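Local coordinates for protein secreted in xylem 3 (Fusarium oxysporum, PDB 5OD4) that probably serves the fungus as a secreted effector (Avr2) that suppresses plant immunity, an activity separable from its recognition by the host, at residues 48-53 with 121-126; 65-70 with 99-104; 77-82 with 107-112. All blocks are in the same frame, centred on the assembly; numbering follows the deposited sequence.

Interaction 1 (48-53 with 121-126). With EDO (1,2-ethanediol), chain C; EDO (1,2-ethanediol), chain E.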
ATOM      1  N   HIS A  48      -2.568  -7.713   3.892  1.00  6.62           N
ATOM      2  CA  HIS A  48      -2.816  -6.326   3.559  1.00  6.80           C
ATOM      3  C   HIS A  48      -4.277  -6.107   3.263  1.00  6.67           C
ATOM      4  O   HIS A  48      -5.019  -7.038   2.927  1.00  7.41           O
ATOM      5  CB  HIS A  48      -1.963  -5.864   2.359  1.00  7.72           C
ATOM      6  CG  HIS A  48      -2.462  -6.348   1.030  1.00  8.30           C
ATOM      7  ND1 HIS A  48      -2.640  -7.671   0.698  1.00  9.49           N
ATOM      8  CD2 HIS A  48      -2.860  -5.635  -0.048  1.00  9.68           C
ATOM      9  CE1 HIS A  48      -3.120  -7.737  -0.536  1.00 10.62           C
ATOM     10  NE2 HIS A  48      -3.251  -6.521  -1.021  1.00 10.74           N
ATOM     11  N   ARG A  49      -4.708  -4.846   3.340  1.00  6.54           N
ATOM     12  CA  ARG A  49      -6.008  -4.467   2.820  1.00  6.84           C
ATOM     13  C   ARG A  49      -5.929  -3.061   2.277  1.00  6.56           C
ATOM     14  O   ARG A  49      -5.217  -2.219   2.810  1.00  7.29           O
ATOM     15  CB  ARG A  49      -7.123  -4.613   3.859  1.00  7.42           C
ATOM     16  CG  ARG A  49      -6.863  -3.898   5.164  1.00  7.48           C
ATOM     17  CD  ARG A  49      -8.016  -4.112   6.123  1.00  9.00           C
ATOM     18  NE  ARG A  49      -7.816  -3.334   7.329  1.00  9.17           N
ATOM     19  CZ  ARG A  49      -8.577  -3.420   8.392  1.00 10.78           C
ATOM     20  NH1 ARG A  49      -9.597  -4.267   8.446  1.00 12.98           N
ATOM     21  NH2 ARG A  49      -8.296  -2.668   9.434  1.00 11.93           N
ATOM     22  N   ILE A  50      -6.692  -2.823   1.213  1.00  7.04           N
ATOM     23  CA  ILE A  50      -6.765  -1.552   0.503  1.00  7.13           C
ATOM     24  C   ILE A  50      -8.235  -1.202   0.441  1.00  7.40           C
ATOM     25  O   ILE A  50      -9.031  -1.987  -0.078  1.00  8.71           O
ATOM     26  CB  ILE A  50      -6.166  -1.667  -0.911  1.00  7.73           C
ATOM     27  CG1 ILE A  50      -4.708  -2.163  -0.883  1.00  8.55           C
ATOM     28  CG2 ILE A  50      -6.285  -0.337  -1.619  1.00  9.17           C
ATOM     29  CD1 ILE A  50      -4.171  -2.599  -2.222  1.00 10.20           C
ATOM     30  N   TYR A  51      -8.614  -0.070   1.014  1.00  7.30           N
ATOM     31  CA  TYR A  51     -10.023   0.242   1.193  1.00  7.99           C
ATOM     32  C   TYR A  51     -10.228   1.718   1.297  1.00  7.95           C
ATOM     33  O   TYR A  51      -9.287   2.482   1.216  1.00  9.33           O
ATOM     34  CB  TYR A  51     -10.590  -0.513   2.400  1.00  8.60           C
ATOM     35  CG  TYR A  51      -9.970  -0.161   3.721  1.00  8.62           C
ATOM     36  CD1 TYR A  51      -8.739  -0.693   4.110  1.00  8.64           C
ATOM     37  CD2 TYR A  51     -10.611   0.666   4.609  1.00  9.36           C
ATOM     38  CE1 TYR A  51      -8.180  -0.403   5.342  1.00  8.82           C
ATOM     39  CE2 TYR A  51     -10.077   0.930   5.861  1.00  9.68           C
ATOM     40  CZ  TYR A  51      -8.871   0.393   6.231  1.00  9.24           C
ATOM     41  OH  TYR A  51      -8.363   0.644   7.490  1.00 10.06           O
ATOM     42  N   GLU A  52     -11.484   2.127   1.456  1.00  9.10           N
ATOM     43  CA  GLU A  52     -11.824   3.532   1.653  1.00  8.96           C
ATOM     44  C   GLU A  52     -12.584   3.717   2.949  1.00  8.86           C
ATOM     45  O   GLU A  52     -13.276   2.810   3.424  1.00 10.49           O
ATOM     46  CB  GLU A  52     -12.632   4.072   0.469  1.00 10.66           C
ATOM     47  CG  GLU A  52     -11.749   4.090  -0.801  1.00 11.37           C
ATOM     48  CD  GLU A  52     -12.522   4.082  -2.113  1.00 12.97           C
ATOM     49  OE1 GLU A  52     -13.662   3.570  -2.135  1.00 15.11           O
ATOM     50  OE2 GLU A  52     -12.016   4.676  -3.096  1.00 13.58           O
ATOM     51  N   ARG A  53     -12.443   4.909   3.532  1.00  9.78           N
ATOM     52  CA  ARG A  53     -13.177   5.309   4.706  1.00 12.38           C
ATOM     53  C   ARG A  53     -13.655   6.719   4.553  1.00 12.66           C
ATOM     54  O   ARG A  53     -13.076   7.534   3.862  1.00 14.75           O
ATOM     55  CB  ARG A  53     -12.347   5.142   5.971  1.00 18.45           C
ATOM     56  CG  ARG A  53     -11.157   6.035   6.168  1.00 24.30           C
ATOM     57  CD  ARG A  53     -10.720   6.094   7.639  1.00 27.06           C
ATOM     58  NE  ARG A  53     -10.120   4.839   8.091  1.00 27.18           N
ATOM     59  CZ  ARG A  53      -8.831   4.643   8.442  1.00 26.00           C
ATOM     60  NH1 ARG A  53      -8.435   3.435   8.832  1.00 23.04           N
ATOM     61  NH2 ARG A  53      -7.919   5.617   8.403  1.00 25.43           N
ATOM     62  N   TYR A 121      -2.318   3.777  -8.498  1.00  6.51           N
ATOM     63  CA  TYR A 121      -1.470   3.609  -7.335  1.00  6.71           C
ATOM     64  C   TYR A 121      -0.757   2.272  -7.387  1.00  6.94           C
ATOM     65  O   TYR A 121      -1.347   1.259  -7.765  1.00  8.71           O
ATOM     66  CB  TYR A 121      -2.332   3.713  -6.041  1.00  7.19           C
ATOM     67  CG  TYR A 121      -3.043   5.024  -5.982  1.00  6.81           C
ATOM     68  CD1 TYR A 121      -2.381   6.162  -5.577  1.00  6.93           C
ATOM     69  CD2 TYR A 121      -4.346   5.159  -6.396  1.00  6.99           C
ATOM     70  CE1 TYR A 121      -3.017   7.399  -5.564  1.00  7.38           C
ATOM     71  CE2 TYR A 121      -5.000   6.382  -6.409  1.00  7.59           C
ATOM     72  CZ  TYR A 121      -4.319   7.495  -6.001  1.00  7.44           C
ATOM     73  OH  TYR A 121      -4.904   8.751  -6.003  1.00  8.69           O
ATOM     74  N   TYR A 122       0.515   2.279  -6.984  1.00  6.94           N
ATOM     75  CA  TYR A 122       1.383   1.093  -7.049  1.00  7.50           C
ATOM     76  C   TYR A 122       1.951   0.847  -5.673  1.00  7.28           C
ATOM     77  O   TYR A 122       2.728   1.668  -5.170  1.00  8.66           O
ATOM     78  CB  TYR A 122       2.514   1.309  -8.076  1.00  9.23           C
ATOM     79  CG  TYR A 122       1.985   1.468  -9.481  1.00 10.01           C
ATOM     80  CD1 TYR A 122       1.443   2.687  -9.936  1.00 10.38           C
ATOM     81  CD2 TYR A 122       1.990   0.396 -10.339  1.00 12.46           C
ATOM     82  CE1 TYR A 122       0.952   2.824 -11.219  1.00 12.01           C
ATOM     83  CE2 TYR A 122       1.462   0.506 -11.649  1.00 13.84           C
ATOM     84  CZ  TYR A 122       0.939   1.722 -12.044  1.00 13.89           C
ATOM     85  OH  TYR A 122       0.441   1.864 -13.323  1.00 17.09           O
ATOM     86  N   LEU A 123       1.580  -0.273  -5.066  1.00  7.42           N
ATOM     87  CA  LEU A 123       2.011  -0.650  -3.734  1.00  7.32           C
ATOM     88  C   LEU A 123       3.112  -1.706  -3.837  1.00  7.40           C
ATOM     89  O   LEU A 123       2.965  -2.688  -4.567  1.00  9.16           O
ATOM     90  CB  LEU A 123       0.819  -1.259  -2.976  1.00  8.27           C
ATOM     91  CG  LEU A 123       1.081  -1.918  -1.637  1.00  8.52           C
ATOM     92  CD1 LEU A 123       1.584  -0.907  -0.620  1.00  8.38           C
ATOM     93  CD2 LEU A 123      -0.169  -2.628  -1.139  1.00 10.74           C
ATOM     94  N   THR A 124       4.168  -1.511  -3.051  1.00  7.00           N
ATOM     95  CA  THR A 124       5.227  -2.527  -2.897  1.00  7.29           C
ATOM     96  C   THR A 124       5.435  -2.751  -1.419  1.00  6.95           C
ATOM     97  O   THR A 124       5.552  -1.790  -0.648  1.00  8.14           O
ATOM     98  CB  THR A 124       6.532  -2.093  -3.551  1.00  8.85           C
ATOM     99  OG1 THR A 124       6.336  -1.794  -4.929  1.00 10.90           O
ATOM    100  CG2 THR A 124       7.599  -3.177  -3.446  1.00 10.06           C
ATOM    101  N   ILE A 125       5.520  -4.016  -1.026  1.00  7.10           N
ATOM    102  CA  ILE A 125       5.865  -4.440   0.351  1.00  7.95           C
ATOM    103  C   ILE A 125       7.081  -5.338   0.218  1.00  8.10           C
ATOM    104  O   ILE A 125       7.051  -6.326  -0.545  1.00  9.48           O
ATOM    105  CB  ILE A 125       4.720  -5.223   0.999  1.00  8.63           C
ATOM    106  CG1 ILE A 125       3.423  -4.385   1.054  1.00  8.66           C
ATOM    107  CG2 ILE A 125       5.102  -5.685   2.387  1.00 10.63           C
ATOM    108  CD1 ILE A 125       2.190  -5.164   1.474  1.00 10.75           C
ATOM    109  N   SER A 126       8.150  -5.043   0.967  1.00  8.01           N
ATOM    110  CA  SER A 126       9.369  -5.871   0.888  1.00  8.56           C
ATOM    111  C   SER A 126      10.090  -5.896   2.205  1.00  8.49           C
ATOM    112  O   SER A 126      10.235  -4.883   2.846  1.00 10.27           O
ATOM    113  CB  SER A 126      10.296  -5.308  -0.176  1.00 10.80           C
ATOM    114  OG  SER A 126      11.398  -6.157  -0.358  1.00 18.31           O
TER
HETATM  115  C1  EDO C 202      -7.057  -6.351  -0.282  1.00 18.67           C
HETATM  116  O1  EDO C 202      -7.893  -5.199   0.086  1.00 13.54           O
HETATM  117  C2  EDO C 202      -7.334  -7.011  -1.629  1.00 21.61           C
HETATM  118  O2  EDO C 202      -7.257  -6.001  -2.619  1.00 22.34           O
HETATM  119  C1  EDO E 204     -14.629  -0.753   2.810  1.00 20.77           C
HETATM  120  O1  EDO E 204     -14.731   0.487   3.554  1.00 18.07           O
HETATM  121  C2  EDO E 204     -14.710  -0.540   1.288  1.00 20.78           C
HETATM  122  O2  EDO E 204     -13.551   0.162   0.806  1.00 17.32           O

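Interaction 2 (65-70 with 99-104)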
ATOM      1  N   VAL A  65      -1.121  -2.911   6.513  1.00  6.33           N
ATOM      2  CA  VAL A  65      -0.266  -4.087   6.328  1.00  6.38           C
ATOM      3  C   VAL A  65       0.018  -4.644   7.710  1.00  6.53           C
ATOM      4  O   VAL A  65       0.428  -3.908   8.601  1.00  7.09           O
ATOM      5  CB  VAL A  65       1.031  -3.698   5.618  1.00  7.03           C
ATOM      6  CG1 VAL A  65       1.958  -4.915   5.516  1.00  7.69           C
ATOM      7  CG2 VAL A  65       0.748  -3.116   4.244  1.00  7.95           C
ATOM      8  N   ALA A  66      -0.171  -5.977   7.903  1.00  6.55           N
ATOM      9  CA  ALA A  66       0.028  -6.543   9.222  1.00  7.16           C
ATOM     10  C   ALA A  66       0.504  -7.963   9.117  1.00  6.68           C
ATOM     11  O   ALA A  66       0.195  -8.676   8.146  1.00  7.42           O
ATOM     12  CB  ALA A  66      -1.260  -6.499  10.033  1.00  8.53           C
ATOM     13  N   PRO A  67       1.210  -8.448  10.143  1.00  7.00           N
ATOM     14  CA  PRO A  67       1.464  -9.890  10.254  1.00  7.55           C
ATOM     15  C   PRO A  67       0.155 -10.656  10.370  1.00  7.37           C
ATOM     16  O   PRO A  67      -0.870 -10.088  10.778  1.00  7.90           O
ATOM     17  CB  PRO A  67       2.267 -10.032  11.560  1.00  9.58           C
ATOM     18  CG  PRO A  67       2.764  -8.643  11.868  1.00  9.89           C
ATOM     19  CD  PRO A  67       1.702  -7.735  11.336  1.00  8.30           C
ATOM     20  N   PRO A  68       0.157 -11.953  10.053  1.00  8.57           N
ATOM     21  CA  PRO A  68      -1.040 -12.781  10.235  1.00  8.76           C
ATOM     22  C   PRO A  68      -1.263 -13.137  11.687  1.00  7.69           C
ATOM     23  O   PRO A  68      -0.311 -13.246  12.465  1.00  8.25           O
ATOM     24  CB  PRO A  68      -0.705 -14.045   9.447  1.00 10.44           C
ATOM     25  CG  PRO A  68       0.791 -14.154   9.665  1.00 11.93           C
ATOM     26  CD  PRO A  68       1.285 -12.734   9.523  1.00 10.87           C
ATOM     27  N   ASP A  69      -2.530 -13.406  12.019  1.00  8.08           N
ATOM     28  CA  ASP A  69      -2.871 -14.239  13.195  1.00  8.35           C
ATOM     29  C   ASP A  69      -2.380 -13.725  14.513  1.00  7.88           C
ATOM     30  O   ASP A  69      -2.125 -14.497  15.459  1.00  8.96           O
ATOM     31  CB  ASP A  69      -2.457 -15.679  12.952  1.00  8.93           C
ATOM     32  CG  ASP A  69      -3.361 -16.384  11.966  1.00 11.59           C
ATOM     33  OD1 ASP A  69      -4.525 -15.985  11.865  1.00 17.10           O
ATOM     34  OD2 ASP A  69      -2.948 -17.373  11.352  1.00 13.33           O
ATOM     35  N   GLY A  70      -2.292 -12.397  14.666  1.00  7.96           N
ATOM     36  CA  GLY A  70      -1.843 -11.805  15.899  1.00  7.98           C
ATOM     37  C   GLY A  70      -0.364 -11.900  16.162  1.00  7.81           C
ATOM     38  O   GLY A  70       0.097 -11.567  17.273  1.00  9.22           O
ATOM     39  N   ALA A  99       5.699   3.594   4.550  1.00  7.55           N
ATOM     40  CA  ALA A  99       5.541   3.184   5.934  1.00  7.56           C
ATOM     41  C   ALA A  99       6.474   2.028   6.212  1.00  6.80           C
ATOM     42  O   ALA A  99       7.062   1.452   5.336  1.00  8.02           O
ATOM     43  CB  ALA A  99       4.103   2.805   6.235  1.00  8.85           C
ATOM     44  N   ARG A 100       6.668   1.767   7.509  0.50  8.11           N
ATOM     45  CA  ARG A 100       7.501   0.664   7.987  0.50  7.31           C
ATOM     46  C   ARG A 100       6.700  -0.260   8.882  0.50  6.62           C
ATOM     47  O   ARG A 100       5.885   0.195   9.687  0.50  6.90           O
ATOM     48  CB  ARG A 100       8.695   1.184   8.769  0.50  8.95           C
ATOM     49  CG  ARG A 100       9.577   2.160   8.014  0.50 10.58           C
ATOM     50  CD  ARG A 100      10.460   1.455   7.021  0.50 11.30           C
ATOM     51  NE  ARG A 100      11.473   0.666   7.713  0.50 10.22           N
ATOM     52  CZ  ARG A 100      12.310  -0.174   7.133  0.50 10.88           C
ATOM     53  NH1 ARG A 100      12.262  -0.349   5.824  0.50 12.05           N
ATOM     54  NH2 ARG A 100      13.148  -0.850   7.882  0.50 11.77           N
ATOM     55  N   LEU A 101       6.971  -1.563   8.759  1.00  7.47           N
ATOM     56  CA  LEU A 101       6.532  -2.576   9.736  1.00  8.51           C
ATOM     57  C   LEU A 101       7.817  -3.076  10.358  1.00  8.12           C
ATOM     58  O   LEU A 101       8.599  -3.738   9.707  1.00  9.43           O
ATOM     59  CB  LEU A 101       5.698  -3.715   9.030  1.00  9.14           C
ATOM     60  CG  LEU A 101       5.167  -4.806   9.979  1.00  9.38           C
ATOM     61  CD1 LEU A 101       4.074  -4.264  10.888  1.00 10.73           C
ATOM     62  CD2 LEU A 101       4.677  -5.974   9.167  1.00 10.17           C
ATOM     63  N   SER A 102       8.062  -2.715  11.638  1.00  8.48           N
ATOM     64  CA  SER A 102       9.314  -2.990  12.300  1.00  9.08           C
ATOM     65  C   SER A 102       9.313  -4.354  12.994  1.00  8.19           C
ATOM     66  O   SER A 102       8.269  -4.856  13.422  1.00  8.23           O
ATOM     67  CB  SER A 102       9.534  -1.926  13.383  1.00 10.86           C
ATOM     68  OG  SER A 102       8.400  -1.904  14.233  1.00 13.62           O
ATOM     69  N   THR A 103      10.492  -4.937  13.155  1.00  8.53           N
ATOM     70  CA  THR A 103      10.607  -6.218  13.871  1.00  8.35           C
ATOM     71  C   THR A 103       9.974  -6.096  15.251  1.00  7.64           C
ATOM     72  O   THR A 103      10.261  -5.180  15.995  1.00  9.50           O
ATOM     73  CB  THR A 103      12.075  -6.565  14.046  1.00  9.81           C
ATOM     74  OG1 THR A 103      12.650  -6.546  12.767  1.00 12.13           O
ATOM     75  CG2 THR A 103      12.251  -7.941  14.663  1.00 10.26           C
ATOM     76  N   GLY A 104       9.106  -7.049  15.584  1.00  7.72           N
ATOM     77  CA  GLY A 104       8.428  -7.063  16.858  1.00  8.16           C
ATOM     78  C   GLY A 104       7.108  -6.340  16.911  1.00  7.92           C
ATOM     79  O   GLY A 104       6.368  -6.504  17.873  1.00  9.81           O
TER

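Interaction 3 (77-82 with 107-112). With EDO (1,2-ethanediol), chain D.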
ATOM      1  N   TYR A  77      10.116  -4.352   7.400  1.00  7.48           N
ATOM      2  CA  TYR A  77       9.561  -4.276   6.049  1.00  7.53           C
ATOM      3  C   TYR A  77       9.365  -2.840   5.647  1.00  7.58           C
ATOM      4  O   TYR A  77       8.944  -1.974   6.435  1.00  9.18           O
ATOM      5  CB  TYR A  77       8.197  -5.003   5.961  1.00  8.37           C
ATOM      6  CG  TYR A  77       8.260  -6.464   6.307  1.00  7.65           C
ATOM      7  CD1 TYR A  77       8.233  -6.878   7.644  1.00  8.14           C
ATOM      8  CD2 TYR A  77       8.334  -7.441   5.347  1.00  8.99           C
ATOM      9  CE1 TYR A  77       8.281  -8.202   7.976  1.00  8.73           C
ATOM     10  CE2 TYR A  77       8.366  -8.794   5.676  1.00 10.30           C
ATOM     11  CZ  TYR A  77       8.340  -9.167   6.984  1.00  9.76           C
ATOM     12  OH  TYR A  77       8.373 -10.466   7.399  1.00 13.09           O
ATOM     13  N   GLU A  78       9.655  -2.586   4.370  1.00  7.21           N
ATOM     14  CA  GLU A  78       9.429  -1.321   3.685  1.00  7.48           C
ATOM     15  C   GLU A  78       8.121  -1.422   2.913  1.00  7.09           C
ATOM     16  O   GLU A  78       7.903  -2.392   2.179  1.00  8.42           O
ATOM     17  CB  GLU A  78      10.609  -1.068   2.742  1.00  8.49           C
ATOM     18  CG  GLU A  78      10.519   0.173   1.877  1.00  8.85           C
ATOM     19  CD  GLU A  78      10.696   1.471   2.607  1.00  9.18           C
ATOM     20  OE1 GLU A  78      10.859   1.509   3.823  1.00 10.26           O
ATOM     21  OE2 GLU A  78      10.681   2.530   1.906  1.00  9.82           O
ATOM     22  N   ILE A  79       7.255  -0.412   3.063  1.00  6.76           N
ATOM     23  CA  ILE A  79       5.967  -0.351   2.395  1.00  6.82           C
ATOM     24  C   ILE A  79       5.926   0.970   1.634  1.00  6.69           C
ATOM     25  O   ILE A  79       6.137   2.026   2.218  1.00  7.78           O
ATOM     26  CB  ILE A  79       4.820  -0.404   3.414  1.00  7.37           C
ATOM     27  CG1 ILE A  79       4.873  -1.669   4.252  1.00  9.07           C
ATOM     28  CG2 ILE A  79       3.482  -0.285   2.714  1.00  8.18           C
ATOM     29  CD1 ILE A  79       4.168  -1.559   5.569  1.00 10.20           C
ATOM     30  N   GLU A  80       5.715   0.905   0.311  1.00  6.33           N
ATOM     31  CA  GLU A  80       5.768   2.105  -0.523  1.00  6.33           C
ATOM     32  C   GLU A  80       4.587   2.177  -1.431  1.00  6.21           C
ATOM     33  O   GLU A  80       4.194   1.170  -2.032  1.00  7.19           O
ATOM     34  CB  GLU A  80       7.071   2.125  -1.347  1.00  6.81           C
ATOM     35  CG  GLU A  80       8.319   2.093  -0.525  1.00  7.87           C
ATOM     36  CD  GLU A  80       9.626   2.149  -1.291  1.00  7.64           C
ATOM     37  OE1 GLU A  80       9.644   2.056  -2.537  1.00  8.50           O
ATOM     38  OE2 GLU A  80      10.669   2.328  -0.598  1.00  8.55           O
ATOM     39  N   VAL A  81       4.087   3.397  -1.620  1.00  6.33           N
ATOM     40  CA  VAL A  81       3.071   3.693  -2.619  1.00  6.73           C
ATOM     41  C   VAL A  81       3.606   4.755  -3.563  1.00  6.46           C
ATOM     42  O   VAL A  81       4.003   5.848  -3.114  1.00  7.20           O
ATOM     43  CB  VAL A  81       1.752   4.169  -1.990  1.00  8.05           C
ATOM     44  CG1 VAL A  81       0.752   4.531  -3.071  1.00  9.19           C
ATOM     45  CG2 VAL A  81       1.203   3.115  -1.049  1.00  9.66           C
ATOM     46  N   ARG A  82       3.586   4.452  -4.857  1.00  6.65           N
ATOM     47  CA  ARG A  82       3.805   5.446  -5.900  1.00  6.95           C
ATOM     48  C   ARG A  82       2.473   5.749  -6.567  1.00  6.74           C
ATOM     49  O   ARG A  82       1.572   4.907  -6.609  1.00  8.08           O
ATOM     50  CB  ARG A  82       4.809   4.951  -6.945  1.00  7.99           C
ATOM     51  CG  ARG A  82       6.156   4.638  -6.314  1.00  9.76           C
ATOM     52  CD  ARG A  82       7.231   4.254  -7.298  1.00 11.04           C
ATOM     53  NE  ARG A  82       7.662   5.395  -8.047  1.00 12.08           N
ATOM     54  CZ  ARG A  82       7.419   5.673  -9.329  1.00 14.24           C
ATOM     55  NH1 ARG A  82       6.667   4.946 -10.112  1.00 17.91           N
ATOM     56  NH2 ARG A  82       7.963   6.750  -9.767  1.00 15.28           N
ATOM     57  N   GLY A 107       1.472  -4.226  14.219  1.00  8.59           N
ATOM     58  CA  GLY A 107       0.755  -3.600  13.147  1.00  8.05           C
ATOM     59  C   GLY A 107      -0.656  -3.193  13.520  1.00  7.54           C
ATOM     60  O   GLY A 107      -1.063  -3.286  14.679  1.00  9.26           O
ATOM     61  N   PRO A 108      -1.404  -2.727  12.541  1.00  8.33           N
ATOM     62  CA  PRO A 108      -0.934  -2.540  11.162  1.00  8.01           C
ATOM     63  C   PRO A 108       0.003  -1.344  11.018  1.00  7.65           C
ATOM     64  O   PRO A 108      -0.047  -0.385  11.780  1.00  9.33           O
ATOM     65  CB  PRO A 108      -2.236  -2.259  10.401  1.00  9.17           C
ATOM     66  CG  PRO A 108      -3.114  -1.631  11.415  1.00 10.31           C
ATOM     67  CD  PRO A 108      -2.798  -2.299  12.714  1.00  9.97           C
ATOM     68  N   ALA A 109       0.838  -1.432   9.998  1.00  7.37           N
ATOM     69  CA  ALA A 109       1.423  -0.262   9.356  1.00  7.52           C
ATOM     70  C   ALA A 109       0.367   0.301   8.431  1.00  8.02           C
ATOM     71  O   ALA A 109      -0.280  -0.465   7.703  1.00  9.90           O
ATOM     72  CB  ALA A 109       2.674  -0.629   8.590  1.00  8.62           C
ATOM     73  N   THR A 110       0.143   1.627   8.458  1.00  8.55           N
ATOM     74  CA  THR A 110      -0.990   2.234   7.739  0.50  8.78           C
ATOM     75  C   THR A 110      -0.520   3.443   6.961  1.00  9.13           C
ATOM     76  O   THR A 110       0.286   4.245   7.446  1.00 11.20           O
ATOM     77  CB  THR A 110      -2.077   2.644   8.763  0.50  9.74           C
ATOM     78  OG1 THR A 110      -2.518   1.475   9.477  0.50  9.22           O
ATOM     79  CG2 THR A 110      -3.244   3.300   8.103  0.50 11.07           C
ATOM     80  N   ILE A 111      -1.078   3.577   5.769  1.00  8.89           N
ATOM     81  CA  ILE A 111      -0.939   4.742   4.915  1.00  8.63           C
ATOM     82  C   ILE A 111      -2.321   5.199   4.505  1.00  8.19           C
ATOM     83  O   ILE A 111      -3.161   4.355   4.210  1.00  8.85           O
ATOM     84  CB  ILE A 111      -0.105   4.390   3.674  1.00 10.13           C
ATOM     85  CG1 ILE A 111       1.296   3.972   4.051  1.00 10.80           C
ATOM     86  CG2 ILE A 111      -0.129   5.490   2.661  1.00 12.46           C
ATOM     87  CD1 ILE A 111       2.098   3.423   2.910  1.00 11.57           C
ATOM     88  N   SER A 112      -2.548   6.511   4.432  1.00  8.70           N
ATOM     89  CA  SER A 112      -3.847   6.982   3.918  1.00  8.47           C
ATOM     90  C   SER A 112      -3.686   8.314   3.239  1.00  8.41           C
ATOM     91  O   SER A 112      -2.719   9.032   3.465  1.00 10.49           O
ATOM     92  CB  SER A 112      -4.897   7.062   5.016  1.00 10.57           C
ATOM     93  OG  SER A 112      -4.605   8.053   5.981  1.00 13.42           O
TER
HETATM   94  C1  EDO D 203      -4.106  -6.329  12.948  1.00 30.57           C
HETATM   95  O1  EDO D 203      -4.899  -5.404  13.677  1.00 30.86           O
HETATM   96  C2  EDO D 203      -2.736  -6.307  13.600  1.00 28.98           C
HETATM   97  O2  EDO D 203      -2.797  -5.974  14.997  1.00 34.17           O

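Interaction 1 (48-53 with 121-126)
The imidazole of His48 meets Leu123 at a slant: CD2 of the ring lies 4.2 Å from Leu123 CD2, an oblique approach that is neither face-on nor edge-on. Over one face sits an ethanediol (chain C), probably from the crystallisation liquor, whose C1 is 3.9 Å from His48 NE2; at the edge, in the ring plane, is CD1 of Ile50 from the same strand. His48 also meets the ring of Phe17, the two planes well tilted, and its ND1 is hydrogen-bonded to Glu39 O. That bond, together with the flanking groups, should limit rotation of the imidazole.

Three carbon-carbon contacts bridge 48-53 and 121-126, one of them, Ile50 with Leu123, between purely aliphatic side chains. The methyl CD2 of Leu123 is shared, because it touches Ile50 CD1 at 4.1 Å as well as the histidine. Ile50 and Leu123 run past each other in opposite directions. With chi1 of -57°, Ile50 CG1 stands opposite its carbonyl carbon, and an extended second torsion then carries CD1 across to the leucine. Farther along, His48 CB is 4.3 Å from Ile125 CD1.

The ethanediol also takes a nearly straight bond from the backbone, Ile50 N to its O1 at 2.9 Å (N-H...O 165°), so in this crystal the bound diol accepts the N-H of Ile50.

The strand segments pass 10.9 Å apart at 163°, and the nearest CA pairs are His48 with Ile125 and Ile50 with Leu123. That spacing is too wide for neighbours in one sheet and suits two sheets packed through side chains. The contact therefore joins strand 47-53 to strand 119-127 across the hydrophobic interior of a beta-sandwich.

Interaction 2 (65-70 with 99-104)
Leu101 and Pro67 cross at a slant, with the forked end of the leucine laid against one corner of the proline ring. Pro67 CD faces both branches almost equally: Leu101 CD2 is 4.1 Å from it and Leu101 CD1 4.2 Å. The next ring carbon, Pro67 CG, is nearer one branch, 4.3 Å from Leu101 CD2 against 4.7 Å from Leu101 CD1. The ring thus leans towards CD2, and its CD-CG side makes the approach.

The leucine reaches this place by stretching away from its own strand. A chi1 of -179° sets CG opposite the backbone N, and chi2 of 69° then turns the fork so that both methyls face Pro67 CD, while CD1 lies nearer the carbonyl of Val65 and CD2 nearer its CG1. Leu101 CD1 comes 4.3 Å from Val65 O, a van der Waals contact of the methyl with the carbonyl oxygen. Leu101 CD2 lies 4.7 Å from Val65 CG1, a looser approach than that to the proline. Val65 and Pro67 both direct CB at 99-104, whereas Ala66 between them directs its own away, as expected where an extended chain presents every second residue to one side. Leu101 is thereby met by two residues of 65-70, all through van der Waals contact.

Both backbones change character here: strand 60-66 stops just before Pro67, and strand 94-101 stops at Leu101, so the packing marks one end of the sandwich.

The two strands belong to opposite sheets. Strand 60-66 lies between 47-53 and 109-114, as the backbone bonds Ala66 to Asn47 and Val65 to Ala109 attest, while 94-101 borders its sheet and pairs with 77-85 through Leu101 and Tyr77. Leu46 touches both Val65 and Leu101 beside the seam, and Ile79 of strand 77-85 packs on Val65.

Interaction 3 (77-82 with 107-112)
Part of the beta-sandwich core lies where Ile79 and Val81 of one sheet face Ala109 and Ile111 of the other. Three measurements support this reading: the segments of strands 77-85 and 109-114 approach to 9.1 Å, their N-to-C directions differ by 11°, and the closest CA pairs, Ile79 with Ala109 and Val81 with Ile111, are 8.3 and 8.6 Å apart. The strands thus run almost parallel across the interface, yet each bonds to antiparallel partners in its own sheet: 77-85 to 94-101 and 119-127, 109-114 to 60-66.

All four contact residues are buried and direct CB at the opposite segment, and the interface is wholly aliphatic. Ile111 fits between two residues. Its CD1 lies 4.0 Å from Ile79 CG2 and 4.1 Å from Val81 CG2. The Ile111 side chain as a whole passes those of Ile79 and Val81 in the opposite direction. Chi1 of -62° combined with an extended chi2 sends its CD1 out to the facing strand. Leu123 touches both Ile79 and Val81 from the adjoining strand 119-127, and Val65 and Ile63 meet them from the opposite sheet.

Glu80, between the two apolar residues, turns its CB away from this interface. Its OE1 and OE2 bond to the backbone N of Phe7 and Val6, and its side chain touches Cys5, which forms the disulfide with Cys95; strand 77-85 therefore meets the N-terminal region on its other side.

Before strand 109-114 begins, a cis peptide joins Gly107 to Pro108, and an ethanediol (chain D) donates from O2 to Gly107 O at 3.2 Å. Packing is tightest at Ala109, whose CB is 3.5 Å from Ile79 CD1, closer than usual for two methyl carbons.

From the N terminus, 48-53 comes first and waits longest for its partner: interaction 1 closes only at 121-126, with 67 residues between. Both other contacts fall within that span. Interaction 2 starts at 65-70 and closes at 99-104; interaction 3 starts at 77-82 and closes at 107-112, so these two loops cross, their segments alternating along the chain. Each contact joins one sheet of the sandwich to the other. The contacts also touch: Val65 CG2 is 3.7 Å from Ile125 CD1, linking interactions 1 and 2, while strand 77-85 is the neighbour of both 119-127 and 94-101, connecting interaction 3 to the others through one sheet.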